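Local coordinates for leucyl aminopeptidase (Trypanosoma brucei brucei, PDB 5NTD), which probably removes N-terminal amino acids, leucine among them, from peptides as a metal-dependent M17 aminopeptidase, at residues G[281-289]-G[391-402]. Numbering follows the deposited sequence.
With MN (manganese (II) ion), chain B; BES (2-(3-amino-2-hydroxy-4-phenyl-butyrylamino)-4-methyl-pentanoic acid), chain C.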
ATOM      1  N   VAL G 281      18.941 -47.405  17.934  1.00 30.95           N
ATOM      2  CA  VAL G 281      18.115 -47.894  16.798  1.00 31.80           C
ATOM      3  C   VAL G 281      18.350 -47.045  15.536  1.00 33.05           C
ATOM      4  O   VAL G 281      18.016 -47.438  14.447  1.00 32.75           O
ATOM      5  CB  VAL G 281      16.592 -47.954  17.107  1.00 31.89           C
ATOM      6  CG1 VAL G 281      16.306 -48.844  18.289  1.00 31.41           C
ATOM      7  CG2 VAL G 281      15.993 -46.570  17.358  1.00 33.24           C
ATOM      8  N   LYS G 282      18.860 -45.835  15.749  1.00 35.52           N
ATOM      9  CA  LYS G 282      19.061 -44.828  14.708  1.00 36.83           C
ATOM     10  C   LYS G 282      19.934 -43.714  15.214  1.00 35.33           C
ATOM     11  O   LYS G 282      19.953 -43.390  16.394  1.00 33.31           O
ATOM     12  CB  LYS G 282      17.701 -44.201  14.292  1.00 40.05           C
ATOM     13  CG  LYS G 282      17.558 -43.803  12.828  1.00 42.97           C
ATOM     14  CD  LYS G 282      17.624 -45.038  11.952  1.00 44.24           C
ATOM     15  CE  LYS G 282      16.420 -45.188  11.068  1.00 46.60           C
ATOM     16  NZ  LYS G 282      16.463 -46.543  10.461  1.00 48.33           N
ATOM     17  N   LYS G 283      20.612 -43.082  14.286  1.00 36.64           N
ATOM     18  CA  LYS G 283      21.316 -41.810  14.575  1.00 37.42           C
ATOM     19  C   LYS G 283      20.577 -40.649  13.899  1.00 36.02           C
ATOM     20  O   LYS G 283      20.440 -40.601  12.662  1.00 33.13           O
ATOM     21  CB  LYS G 283      22.761 -41.854  14.101  1.00 41.51           C
ATOM     22  CG  LYS G 283      23.532 -43.055  14.607  1.00 44.20           C
ATOM     23  CD  LYS G 283      25.024 -42.879  14.340  1.00 49.60           C
ATOM     24  CE  LYS G 283      25.759 -44.191  14.085  1.00 53.84           C
ATOM     25  NZ  LYS G 283      26.088 -44.291  12.624  1.00 58.19           N
ATOM     26  N   VAL G 284      20.112 -39.720  14.724  1.00 33.73           N
ATOM     27  CA  VAL G 284      19.286 -38.621  14.261  1.00 32.69           C
ATOM     28  C   VAL G 284      19.897 -37.303  14.689  1.00 31.91           C
ATOM     29  O   VAL G 284      20.190 -37.093  15.844  1.00 34.55           O
ATOM     30  CB  VAL G 284      17.849 -38.708  14.802  1.00 32.98           C
ATOM     31  CG1 VAL G 284      17.009 -37.573  14.261  1.00 33.04           C
ATOM     32  CG2 VAL G 284      17.209 -40.021  14.426  1.00 33.35           C
ATOM     33  N   SER G 285      20.036 -36.405  13.727  1.00 32.03           N
ATOM     34  CA  SER G 285      20.462 -35.010  13.972  1.00 30.82           C
ATOM     35  C   SER G 285      19.289 -34.065  13.843  1.00 30.76           C
ATOM     36  O   SER G 285      18.614 -34.017  12.809  1.00 33.42           O
ATOM     37  CB  SER G 285      21.549 -34.576  13.029  1.00 30.57           C
ATOM     38  OG  SER G 285      22.780 -35.203  13.345  1.00 30.04           O
ATOM     39  N   LEU G 286      19.050 -33.336  14.913  1.00 29.60           N
ATOM     40  CA  LEU G 286      18.007 -32.334  14.959  1.00 30.15           C
ATOM     41  C   LEU G 286      18.634 -30.975  14.740  1.00 31.22           C
ATOM     42  O   LEU G 286      19.677 -30.668  15.311  1.00 32.04           O
ATOM     43  CB  LEU G 286      17.279 -32.318  16.302  1.00 30.37           C
ATOM     44  CG  LEU G 286      16.719 -33.663  16.768  1.00 31.30           C
ATOM     45  CD1 LEU G 286      16.175 -33.551  18.190  1.00 31.12           C
ATOM     46  CD2 LEU G 286      15.610 -34.154  15.846  1.00 31.62           C
ATOM     47  N   VAL G 287      17.958 -30.141  13.956  1.00 31.29           N
ATOM     48  CA  VAL G 287      18.399 -28.752  13.722  1.00 30.60           C
ATOM     49  C   VAL G 287      17.191 -27.808  13.843  1.00 28.69           C
ATOM     50  O   VAL G 287      16.202 -28.005  13.205  1.00 26.91           O
ATOM     51  CB  VAL G 287      19.019 -28.606  12.334  1.00 31.42           C
ATOM     52  CG1 VAL G 287      19.580 -27.202  12.147  1.00 32.87           C
ATOM     53  CG2 VAL G 287      20.126 -29.621  12.151  1.00 31.38           C
ATOM     54  N   GLY G 288      17.313 -26.806  14.685  1.00 28.10           N
ATOM     55  CA  GLY G 288      16.206 -25.907  14.970  1.00 28.18           C
ATOM     56  C   GLY G 288      16.496 -24.440  14.691  1.00 27.68           C
ATOM     57  O   GLY G 288      17.559 -23.940  15.016  1.00 27.22           O
ATOM     58  N   LYS G 289      15.534 -23.779  14.054  1.00 27.07           N
ATOM     59  CA  LYS G 289      15.610 -22.317  13.786  1.00 25.43           C
ATOM     60  C   LYS G 289      15.350 -21.630  15.114  1.00 24.80           C
ATOM     61  O   LYS G 289      14.238 -21.662  15.644  1.00 24.67           O
ATOM     62  CB  LYS G 289      14.602 -21.860  12.711  1.00 25.44           C
ATOM     63  CG  LYS G 289      14.574 -20.352  12.469  1.00 25.51           C
ATOM     64  CD  LYS G 289      13.424 -19.896  11.539  1.00 26.60           C
ATOM     65  CE  LYS G 289      13.336 -18.367  11.412  1.00 25.70           C
ATOM     66  NZ  LYS G 289      12.180 -17.796  10.663  1.00 28.18           N
ATOM     67  N   PHE G 391      29.747 -38.316  14.487  1.00 37.36           N
ATOM     68  CA  PHE G 391      29.033 -39.335  13.706  1.00 35.37           C
ATOM     69  C   PHE G 391      28.335 -38.674  12.531  1.00 34.91           C
ATOM     70  O   PHE G 391      28.178 -37.454  12.492  1.00 34.78           O
ATOM     71  CB  PHE G 391      28.008 -40.050  14.568  1.00 35.93           C
ATOM     72  CG  PHE G 391      26.853 -39.167  14.992  1.00 35.34           C
ATOM     73  CD1 PHE G 391      26.939 -38.383  16.124  1.00 34.71           C
ATOM     74  CD2 PHE G 391      25.663 -39.179  14.274  1.00 36.30           C
ATOM     75  CE1 PHE G 391      25.867 -37.605  16.538  1.00 35.59           C
ATOM     76  CE2 PHE G 391      24.577 -38.408  14.675  1.00 35.89           C
ATOM     77  CZ  PHE G 391      24.683 -37.610  15.803  1.00 36.20           C
ATOM     78  N   THR G 392      27.894 -39.498  11.598  1.00 34.26           N
ATOM     79  CA  THR G 392      27.075 -39.038  10.468  1.00 33.52           C
ATOM     80  C   THR G 392      25.662 -39.547  10.690  1.00 31.84           C
ATOM     81  O   THR G 392      25.468 -40.731  10.844  1.00 28.84           O
ATOM     82  CB  THR G 392      27.594 -39.563   9.122  1.00 35.72           C
ATOM     83  OG1 THR G 392      28.947 -39.122   8.943  1.00 36.87           O
ATOM     84  CG2 THR G 392      26.774 -39.001   7.941  1.00 37.11           C
ATOM     85  N   PRO G 393      24.651 -38.646  10.694  1.00 30.54           N
ATOM     86  CA  PRO G 393      23.316 -39.099  11.010  1.00 28.97           C
ATOM     87  C   PRO G 393      22.678 -39.864   9.887  1.00 28.76           C
ATOM     88  O   PRO G 393      23.014 -39.684   8.731  1.00 28.82           O
ATOM     89  CB  PRO G 393      22.558 -37.796  11.233  1.00 31.11           C
ATOM     90  CG  PRO G 393      23.261 -36.808  10.388  1.00 30.83           C
ATOM     91  CD  PRO G 393      24.699 -37.183  10.517  1.00 30.81           C
ATOM     92  N   ASP G 394      21.754 -40.729  10.271  1.00 28.02           N
ATOM     93  CA  ASP G 394      20.926 -41.467   9.327  1.00 28.10           C
ATOM     94  C   ASP G 394      19.795 -40.583   8.845  1.00 28.47           C
ATOM     95  O   ASP G 394      19.280 -40.764   7.748  1.00 28.78           O
ATOM     96  CB  ASP G 394      20.314 -42.720   9.974  1.00 28.13           C
ATOM     97  CG  ASP G 394      21.380 -43.696  10.487  1.00 28.26           C
ATOM     98  OD1 ASP G 394      22.329 -44.001   9.725  1.00 27.78           O
ATOM     99  OD2 ASP G 394      21.267 -44.108  11.671  1.00 28.14           O
ATOM    100  N   VAL G 395      19.364 -39.717   9.738  1.00 27.59           N
ATOM    101  CA  VAL G 395      18.207 -38.870   9.512  1.00 27.38           C
ATOM    102  C   VAL G 395      18.525 -37.495  10.040  1.00 27.05           C
ATOM    103  O   VAL G 395      19.022 -37.349  11.144  1.00 26.12           O
ATOM    104  CB  VAL G 395      16.948 -39.374  10.241  1.00 28.04           C
ATOM    105  CG1 VAL G 395      15.771 -38.450   9.983  1.00 28.43           C
ATOM    106  CG2 VAL G 395      16.594 -40.780   9.795  1.00 27.52           C
ATOM    107  N   VAL G 396      18.200 -36.488   9.239  1.00 26.69           N
ATOM    108  CA  VAL G 396      18.287 -35.082   9.668  1.00 26.48           C
ATOM    109  C   VAL G 396      16.878 -34.513   9.707  1.00 27.47           C
ATOM    110  O   VAL G 396      16.135 -34.619   8.735  1.00 26.27           O
ATOM    111  CB  VAL G 396      19.117 -34.220   8.739  1.00 26.76           C
ATOM    112  CG1 VAL G 396      19.056 -32.753   9.155  1.00 27.78           C
ATOM    113  CG2 VAL G 396      20.546 -34.671   8.745  1.00 27.98           C
ATOM    114  N   ILE G 397      16.525 -33.943  10.856  1.00 27.31           N
ATOM    115  CA  ILE G 397      15.236 -33.289  11.021  1.00 26.73           C
ATOM    116  C   ILE G 397      15.492 -31.848  11.356  1.00 27.69           C
ATOM    117  O   ILE G 397      16.120 -31.538  12.383  1.00 28.01           O
ATOM    118  CB  ILE G 397      14.386 -33.887  12.145  1.00 27.04           C
ATOM    119  CG1 ILE G 397      14.170 -35.378  11.931  1.00 26.85           C
ATOM    120  CG2 ILE G 397      13.029 -33.183  12.235  1.00 26.58           C
ATOM    121  CD1 ILE G 397      13.509 -36.060  13.113  1.00 26.77           C
ATOM    122  N   ASP G 398      15.041 -30.959  10.491  1.00 27.18           N
ATOM    123  CA  ASP G 398      15.096 -29.535  10.847  1.00 27.75           C
ATOM    124  C   ASP G 398      13.666 -29.055  11.101  1.00 27.44           C
ATOM    125  O   ASP G 398      12.732 -29.480  10.428  1.00 27.43           O
ATOM    126  CB  ASP G 398      15.847 -28.699   9.814  1.00 28.58           C
ATOM    127  CG  ASP G 398      15.000 -28.341   8.610  1.00 28.60           C
ATOM    128  OD1 ASP G 398      14.102 -27.495   8.771  1.00 28.42           O
ATOM    129  OD2 ASP G 398      15.210 -28.965   7.554  1.00 27.95           O
ATOM    130  N   MET G 399      13.533 -28.220  12.106  1.00 26.39           N
ATOM    131  CA  MET G 399      12.248 -27.659  12.492  1.00 26.85           C
ATOM    132  C   MET G 399      12.376 -26.152  12.573  1.00 26.24           C
ATOM    133  O   MET G 399      13.302 -25.641  13.173  1.00 25.37           O
ATOM    134  CB  MET G 399      11.750 -28.195  13.837  1.00 27.58           C
ATOM    135  CG  MET G 399      11.646 -29.719  13.874  1.00 28.87           C
ATOM    136  SD  MET G 399      10.975 -30.347  15.412  1.00 29.93           S
ATOM    137  CE  MET G 399       9.311 -30.704  14.946  1.00 30.45           C
ATOM    138  N   ALA G 400      11.420 -25.463  11.963  1.00 25.32           N
ATOM    139  CA  ALA G 400      11.523 -24.002  11.788  1.00 25.16           C
ATOM    140  C   ALA G 400      10.201 -23.342  11.541  1.00 23.78           C
ATOM    141  O   ALA G 400       9.360 -23.845  10.818  1.00 22.55           O
ATOM    142  CB  ALA G 400      12.457 -23.704  10.651  1.00 25.04           C
ATOM    143  N   THR G 401      10.044 -22.197  12.161  1.00 24.06           N
ATOM    144  CA  THR G 401       8.903 -21.290  11.879  1.00 24.65           C
ATOM    145  C   THR G 401       9.228 -20.481  10.620  1.00 23.86           C
ATOM    146  O   THR G 401       9.577 -19.312  10.679  1.00 26.35           O
ATOM    147  CB  THR G 401       8.638 -20.359  13.059  1.00 24.65           C
ATOM    148  OG1 THR G 401       9.883 -19.784  13.489  1.00 24.18           O
ATOM    149  CG2 THR G 401       8.043 -21.140  14.199  1.00 24.58           C
ATOM    150  N   LEU G 402       9.194 -21.142   9.496  1.00 23.36           N
ATOM    151  CA  LEU G 402       9.979 -20.686   8.360  1.00 24.44           C
ATOM    152  C   LEU G 402       9.259 -19.754   7.358  1.00 24.83           C
ATOM    153  O   LEU G 402       9.887 -18.832   6.867  1.00 25.75           O
ATOM    154  CB  LEU G 402      10.635 -21.860   7.607  1.00 24.43           C
ATOM    155  CG  LEU G 402      11.830 -21.481   6.722  1.00 25.37           C
ATOM    156  CD1 LEU G 402      12.938 -20.797   7.515  1.00 25.70           C
ATOM    157  CD2 LEU G 402      12.373 -22.702   6.023  1.00 25.66           C
TER
HETATM  158 MN    MN B 603      11.972 -15.747  10.696  1.00 30.12          MN
HETATM  159  N2  BES C 604       9.982 -16.102  10.622  1.00 35.92           N
HETATM  160  C1  BES C 604       9.340 -15.739   9.360  1.00 39.43           C
HETATM  161  C6  BES C 604       8.197 -16.702   8.953  1.00 39.14           C
HETATM  162  C7  BES C 604       6.846 -16.484   9.577  1.00 39.03           C
HETATM  163  C8  BES C 604       6.542 -17.020  10.821  1.00 40.10           C
HETATM  164  C12 BES C 604       5.854 -15.792   8.895  1.00 40.82           C
HETATM  165  C9  BES C 604       5.287 -16.828  11.393  1.00 39.64           C
HETATM  166  C11 BES C 604       4.589 -15.594   9.471  1.00 39.97           C
HETATM  167  C10 BES C 604       4.304 -16.104  10.723  1.00 39.53           C
HETATM  168  C2  BES C 604      10.461 -15.698   8.299  1.00 41.88           C
HETATM  169  O2  BES C 604      11.775 -15.341   8.829  1.00 40.28           O
HETATM  170  C3  BES C 604      10.093 -14.654   7.286  1.00 44.86           C
HETATM  171  O3  BES C 604      10.496 -13.503   7.575  1.00 44.29           O
HETATM  172  N1  BES C 604       9.441 -15.137   6.216  1.00 43.62           N
HETATM  173  C4  BES C 604       8.981 -14.364   5.101  1.00 48.69           C
HETATM  174  C13 BES C 604      10.016 -14.311   3.982  1.00 48.50           C
HETATM  175  C14 BES C 604       9.777 -13.220   2.940  1.00 49.29           C
HETATM  176  C15 BES C 604       9.432 -11.828   3.455  1.00 48.09           C
HETATM  177  C16 BES C 604      11.014 -13.058   2.092  1.00 51.66           C
HETATM  178  C5  BES C 604       7.742 -14.955   4.519  1.00 49.18           C
HETATM  179  O1  BES C 604       6.855 -14.177   4.168  1.00 54.68           O
HETATM  180  O4  BES C 604       7.638 -16.178   4.394  1.00 49.61           O
HETATM  181  O   HOH W   1      28.897 -42.555  11.927  1.00 47.16           O
HETATM  182  O   HOH W   2      11.668 -21.546  14.578  1.00 32.25           O
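Lys-289 holds CG trans to its backbone N (chi1 176°) and stays extended to its tip. This straight chain carries it past Ala-400 and Thr-401 to a manganese ion. Asp-394 turns CG away from its own carbonyl carbon (chi1 -60°), which brings OD2 to the backbone of Lys-283. Between these two points lie neighbouring parallel strands of the mixed sheet in the M17 catalytic domain, 283-289 and 395-400. Ser-285 bonds through N to Val-395 O and through O to Ile-397 N. Val-287 does the same with Ile-397 O and Met-399 N, and Lys-289 N to Met-399 O ends the run.

Near the N-terminal end of the contact, Lys-283 N donates to Asp-394 OD2 at 2.9 Å, on the anti side of the carboxylate and tilted out of its plane. Lys-283 O accepts from two amides, Asp-394 N and Val-395 N. Lys-283 CD and Ser-285 OG approach the Phe-391 ring obliquely, with Lys-283 CD 3.8 Å from Phe-391 CD2. CB and CG of Pro-393 pack against the hydroxyl of Ser-285, and Pro-393 CB is 3.4 Å from Ser-285 OG; that hydroxyl is hydrogen-bonded to Ser-336.

On one face, Leu-286 and Ile-397 lie side by side, with CD2 of Leu-286 3.9 Å from CB of Ile-397. Helix 511-519 packs on this face. The other face carries Val-287 and Val-396 against helix 374-387.

At the far end the strands deliver Lys-289 to the active site. Its CB presses on Ala-400 CB at a tight 3.5 Å. Asp-294, Asp-312 and Glu-373 complete the manganese site, and bestatin supplies N2 and O2. Lys-289 NZ binds the metal at 2.1 Å.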